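Local structure of virulence factor (Pectobacterium carotovorum, 2W3Y) at residues K203-A206 / T207-A210; T119-G122 / V123-A126. The protein is an S-palmitoylated virulence factor of a Drosophila pathogen that binds to lipid vesicles. All coordinates share one frame; numbering follows the deposited sequence.

Contact 1: residues K203-A206 / T207-A210. With PLM (palmitic acid), chain C.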
ATOM      1  N   LYS A 203      17.067   3.483  13.189  1.00 29.68           N
ATOM      2  CA  LYS A 203      17.586   3.227  11.832  1.00 30.15           C
ATOM      3  C   LYS A 203      18.236   1.857  11.662  1.00 30.82           C
ATOM      4  O   LYS A 203      18.138   1.260  10.587  1.00 30.91           O
ATOM      5  CB  LYS A 203      18.494   4.365  11.336  1.00 29.67           C
ATOM      6  CG  LYS A 203      17.700   5.637  11.096  1.00 28.59           C
ATOM      7  CD  LYS A 203      18.558   6.831  10.766  1.00 28.28           C
ATOM      8  CE  LYS A 203      17.710   8.093  10.697  1.00 29.13           C
ATOM      9  NZ  LYS A 203      18.549   9.262  10.252  1.00 28.20           N
ATOM     10  N   LYS A 204      18.863   1.374  12.739  1.00 31.69           N
ATOM     11  CA  LYS A 204      19.414   0.011  12.863  1.00 32.62           C
ATOM     12  C   LYS A 204      18.490  -1.124  12.399  1.00 32.31           C
ATOM     13  O   LYS A 204      18.971  -2.160  11.938  1.00 32.22           O
ATOM     14  CB  LYS A 204      19.789  -0.254  14.328  1.00 33.12           C
ATOM     15  CG  LYS A 204      21.288  -0.386  14.626  1.00 37.04           C
ATOM     16  CD  LYS A 204      22.074   0.917  14.390  1.00 41.94           C
ATOM     17  CE  LYS A 204      22.900   1.348  15.620  1.00 43.32           C
ATOM     18  NZ  LYS A 204      22.049   2.019  16.665  1.00 44.56           N
ATOM     19  N   ILE A 205      17.176  -0.929  12.536  1.00 32.11           N
ATOM     20  CA  ILE A 205      16.176  -1.952  12.181  1.00 31.95           C
ATOM     21  C   ILE A 205      16.277  -2.412  10.717  1.00 32.01           C
ATOM     22  O   ILE A 205      16.073  -3.602  10.414  1.00 31.56           O
ATOM     23  CB  ILE A 205      14.736  -1.477  12.515  1.00 31.96           C
ATOM     24  CG1 ILE A 205      14.571  -1.331  14.030  1.00 32.56           C
ATOM     25  CG2 ILE A 205      13.662  -2.442  11.936  1.00 31.89           C
ATOM     26  CD1 ILE A 205      13.340  -0.533  14.449  1.00 33.09           C
ATOM     27  N   ALA A 206      16.616  -1.473   9.828  1.00 31.82           N
ATOM     28  CA  ALA A 206      16.725  -1.734   8.377  1.00 32.14           C
ATOM     29  C   ALA A 206      17.798  -2.754   7.961  1.00 32.09           C
ATOM     30  O   ALA A 206      17.785  -3.261   6.834  1.00 31.94           O
ATOM     31  CB  ALA A 206      16.904  -0.411   7.606  1.00 31.89           C
ATOM     32  N   THR A 207      18.716  -3.070   8.868  1.00 32.60           N
ATOM     33  CA  THR A 207      19.719  -4.119   8.611  1.00 32.26           C
ATOM     34  C   THR A 207      19.711  -5.267   9.631  1.00 32.07           C
ATOM     35  O   THR A 207      20.738  -5.900   9.866  1.00 31.80           O
ATOM     36  CB  THR A 207      21.136  -3.522   8.548  1.00 32.16           C
ATOM     37  OG1 THR A 207      21.378  -2.759   9.736  1.00 33.05           O
ATOM     38  CG2 THR A 207      21.297  -2.635   7.299  1.00 32.80           C
ATOM     39  N   SER A 208      18.552  -5.544  10.220  1.00 31.93           N
ATOM     40  CA  SER A 208      18.455  -6.508  11.313  1.00 31.80           C
ATOM     41  C   SER A 208      17.661  -7.768  10.944  1.00 31.66           C
ATOM     42  O   SER A 208      17.402  -8.602  11.812  1.00 30.18           O
ATOM     43  CB  SER A 208      17.783  -5.848  12.511  1.00 31.38           C
ATOM     44  OG  SER A 208      16.388  -5.745  12.273  1.00 33.43           O
ATOM     45  N   CYS A 209      17.260  -7.885   9.678  1.00 32.18           N
ATOM     46  CA  CYS A 209      16.352  -8.964   9.254  1.00 33.55           C
ATOM     47  C   CYS A 209      16.982 -10.368   9.282  1.00 33.84           C
ATOM     48  O   CYS A 209      16.266 -11.373   9.179  1.00 33.80           O
ATOM     49  CB  CYS A 209      15.781  -8.678   7.863  1.00 33.62           C
ATOM     50  SG  CYS A 209      14.524  -7.348   7.774  1.00 36.59           S
ATOM     51  N   ALA A 210      18.307 -10.435   9.406  1.00 34.64           N
ATOM     52  CA  ALA A 210      19.012 -11.729   9.460  1.00 35.32           C
ATOM     53  C   ALA A 210      19.362 -12.146  10.891  1.00 35.61           C
ATOM     54  O   ALA A 210      19.777 -13.285  11.134  1.00 35.57           O
ATOM     55  CB  ALA A 210      20.261 -11.702   8.578  1.00 35.34           C
TER
HETATM   56  C1  PLM C1278      15.055  -5.975   7.095  1.00 40.12           C
HETATM   57  O2  PLM C1278      16.308  -6.040   7.205  1.00 38.78           O
HETATM   58  C2  PLM C1278      14.295  -4.781   7.660  1.00 40.54           C
HETATM   59  C3  PLM C1278      13.727  -3.854   6.589  1.00 40.99           C
HETATM   60  C4  PLM C1278      13.000  -2.639   7.169  1.00 41.08           C
HETATM   61  C5  PLM C1278      11.602  -2.973   7.688  1.00 41.48           C
HETATM   62  C6  PLM C1278      11.126  -2.001   8.767  1.00 41.63           C
HETATM   63  C7  PLM C1278       9.613  -2.084   8.959  1.00 42.45           C
HETATM   64  C8  PLM C1278       9.158  -1.695  10.370  1.00 42.31           C
HETATM   65  C9  PLM C1278       8.455  -0.339  10.325  1.00 43.95           C
HETATM   66  CA  PLM C1278       6.960  -0.401  10.616  1.00 43.76           C
HETATM   67  CB  PLM C1278       6.133  -0.037   9.387  1.00 43.42           C
HETATM   68  CC  PLM C1278       4.751  -0.664   9.479  1.00 42.37           C
HETATM   69  CD  PLM C1278       4.287  -1.223   8.142  1.00 42.06           C
HETATM   70  CE  PLM C1278       2.994  -0.546   7.716  1.00 41.91           C
HETATM   71  CF  PLM C1278       2.259  -1.352   6.655  1.00 41.75           C

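Contact 2: residues T119-G122 / V123-A126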
ATOM      1  N   THR A 119       8.072  -6.487  20.425  1.00 37.39           N
ATOM      2  CA  THR A 119       9.481  -6.860  20.437  1.00 37.16           C
ATOM      3  C   THR A 119       9.589  -8.284  19.899  1.00 36.63           C
ATOM      4  O   THR A 119       9.008  -9.215  20.461  1.00 36.47           O
ATOM      5  CB  THR A 119      10.108  -6.735  21.853  1.00 37.35           C
ATOM      6  OG1 THR A 119      10.014  -5.376  22.308  1.00 37.75           O
ATOM      7  CG2 THR A 119      11.574  -7.127  21.819  1.00 37.35           C
ATOM      8  N   VAL A 120      10.314  -8.426  18.792  1.00 36.21           N
ATOM      9  CA  VAL A 120      10.469  -9.689  18.063  1.00 35.54           C
ATOM     10  C   VAL A 120      11.934  -9.845  17.627  1.00 35.60           C
ATOM     11  O   VAL A 120      12.696  -8.873  17.668  1.00 35.51           O
ATOM     12  CB  VAL A 120       9.558  -9.730  16.798  1.00 35.78           C
ATOM     13  CG1 VAL A 120       8.068  -9.808  17.175  1.00 34.35           C
ATOM     14  CG2 VAL A 120       9.828  -8.529  15.876  1.00 34.91           C
ATOM     15  N   LYS A 121      12.323 -11.053  17.212  1.00 34.97           N
ATOM     16  CA  LYS A 121      13.624 -11.276  16.564  1.00 34.95           C
ATOM     17  C   LYS A 121      13.624 -10.605  15.195  1.00 33.93           C
ATOM     18  O   LYS A 121      12.578 -10.501  14.544  1.00 33.63           O
ATOM     19  CB  LYS A 121      13.920 -12.765  16.340  1.00 34.67           C
ATOM     20  CG  LYS A 121      13.586 -13.705  17.498  1.00 36.15           C
ATOM     21  CD  LYS A 121      13.934 -15.146  17.104  1.00 37.15           C
ATOM     22  CE  LYS A 121      13.066 -16.169  17.839  1.00 40.24           C
ATOM     23  NZ  LYS A 121      13.495 -16.351  19.254  1.00 42.46           N
ATOM     24  N   GLY A 122      14.805 -10.166  14.768  1.00 32.62           N
ATOM     25  CA  GLY A 122      15.007  -9.630  13.433  1.00 31.74           C
ATOM     26  C   GLY A 122      14.406 -10.487  12.330  1.00 30.68           C
ATOM     27  O   GLY A 122      13.818  -9.955  11.394  1.00 29.70           O
ATOM     28  N   VAL A 123      14.527 -11.810  12.455  1.00 29.68           N
ATOM     29  CA  VAL A 123      14.032 -12.729  11.426  1.00 29.10           C
ATOM     30  C   VAL A 123      12.501 -12.863  11.422  1.00 28.54           C
ATOM     31  O   VAL A 123      11.943 -13.490  10.526  1.00 28.21           O
ATOM     32  CB  VAL A 123      14.666 -14.166  11.542  1.00 29.09           C
ATOM     33  CG1 VAL A 123      16.143 -14.145  11.168  1.00 28.89           C
ATOM     34  CG2 VAL A 123      14.448 -14.736  12.934  1.00 28.37           C
ATOM     35  N   GLU A 124      11.851 -12.289  12.430  1.00 27.92           N
ATOM     36  CA  GLU A 124      10.396 -12.236  12.524  1.00 28.79           C
ATOM     37  C   GLU A 124       9.841 -10.856  12.104  1.00 27.03           C
ATOM     38  O   GLU A 124       8.627 -10.692  12.038  1.00 27.14           O
ATOM     39  CB  GLU A 124       9.919 -12.533  13.962  1.00 28.71           C
ATOM     40  CG  GLU A 124      10.454 -13.826  14.621  1.00 31.92           C
ATOM     41  CD  GLU A 124      10.172 -13.884  16.145  1.00 32.23           C
ATOM     42  OE1 GLU A 124      10.583 -12.968  16.903  1.00 35.68           O
ATOM     43  OE2 GLU A 124       9.535 -14.860  16.593  1.00 38.65           O
ATOM     44  N   VAL A 125      10.713  -9.880  11.838  1.00 25.23           N
ATOM     45  CA  VAL A 125      10.260  -8.516  11.496  1.00 23.97           C
ATOM     46  C   VAL A 125       9.367  -8.477  10.245  1.00 23.61           C
ATOM     47  O   VAL A 125       8.334  -7.806  10.240  1.00 23.12           O
ATOM     48  CB  VAL A 125      11.445  -7.529  11.289  1.00 24.38           C
ATOM     49  CG1 VAL A 125      10.963  -6.216  10.672  1.00 22.54           C
ATOM     50  CG2 VAL A 125      12.159  -7.258  12.595  1.00 23.33           C
ATOM     51  N   ALA A 126       9.762  -9.200   9.199  1.00 22.63           N
ATOM     52  CA  ALA A 126       8.973  -9.240   7.966  1.00 23.38           C
ATOM     53  C   ALA A 126       7.557  -9.757   8.208  1.00 23.41           C
ATOM     54  O   ALA A 126       6.587  -9.197   7.679  1.00 23.36           O
ATOM     55  CB  ALA A 126       9.690 -10.077   6.875  1.00 22.83           C
TER
HETATM   56  O   HOH W   1      12.542 -10.469   9.045  1.00 27.35           O

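Contact 1: residues K203-A206 / T207-A210
Thr207 and Ser208 fold back onto the carbonyls of Lys204 and Ile205, closing a short 3-10 turn that runs straight into Cys209, the palmitoylated cysteine of this lipid-binding fold. The turn is built on i to i+3 bonds: Thr207 N reaches Lys204 O at 3.2 Å, and Ser208 N does the same to Ile205 O. Thr207 places OG1 between its own backbone N and carbonyl carbon (chi1 53°), which swings the hydroxyl back over the turn to give Lys204 O a second, weak bond. Its methyl CG2 lies instead against the Ala206 carbonyl, 3.6 Å from Ala206 C. A beta-branched threonine suits this place, since one branch is polar and meets the carbonyl while the other simply packs. Ala206 CB, 3.5 Å from Thr207 N, needs no more room than a methyl, and the same small side chain meets Ser156 of helix 142-159.

Ser208 OG makes the shorter bond, donating to Ile205 O at 2.9 Å from a position tilted only 20° out of the carbonyl plane, whereas Ser208 N approaches that same oxygen from well above the plane. One residue thus grips a single acceptor with two donors. The Ile205 side chain turns to Leu217 and Phe219 of strand 214-228 and lays CG2 4.1 Å from PLM C6, an apolar contact with the acyl chain. Just beyond the turn, the thioester joins Cys209 SG to PLM C1, and Cys209 N gives a weak bond of 3.2 Å to the acyl oxygen PLM O2.

Contact 2: residues T119-G122 / V123-A126
Glu124 reaches back across the turn to the backbone of Lys121, where strand 109-121 ends and the chain bends into helix 125-134: a strand-to-helix corner closed by a side chain. With CG beside its own backbone N (chi1 -52°) and the chain extended beyond it, the carboxylate arrives alongside the strand end. OE1 accepts from Lys121 N at 2.6 Å, using the anti lone pair, the one turned away from OE2. A backbone bond runs the other way, Glu124 N to Lys121 O at 2.9 Å, and the two residues therefore clasp each other at both ends. Glutamate fits because its chain is long enough to span the turn.

The aliphatic part of Lys121 crosses the carboxylate at a slant, CG lying 3.1 Å from Glu124 OE1, while Val120 CB comes against the same oxygen from the neighbouring strand position. Lys121 bends at its last torsion, and NZ stays 5.0 Å from Glu124 OE2, too far for a salt bridge. Apolar contact fills the inner side: Val120 CG2 meets Val125 CG2 at 4.2 Å, and Val125 CG2 also lies over Gly122 CA. Gly122, buried where the chain turns, presents its carbonyl to Val125 N at 3.1 Å and to a water that bridges it to Ala126 N.

Strand 214-228 backs the corner through Leu217 and Val215, and Val125 also lies near the bound palmitate. Glu124 OE1 thus ties down the last strand N-H, and the nearby ammonium of Lys121 would probably favour the charged form of the carboxylate without binding it directly.

Overall arrangement
Running from the N terminus, the chain meets contact 2 first, at the corner where strand 109-121 gives way to helix 125-134. It then passes through helix 142-159 and strands 166-179 and 185-198 before contact 1 closes a turn in the loop that leads to strand 214-228. The two contacts lie in series, neither nested nor crossed, yet their centres are about 9 Å apart. Val123 CG1 packs on the carbonyl oxygens of Cys209 and Ala210, joining corner to loop. Strand 214-228 and helix 142-159 touch both, and the palmitate attached at residues 207-210 runs inward past Val125, so together they border the acyl chain.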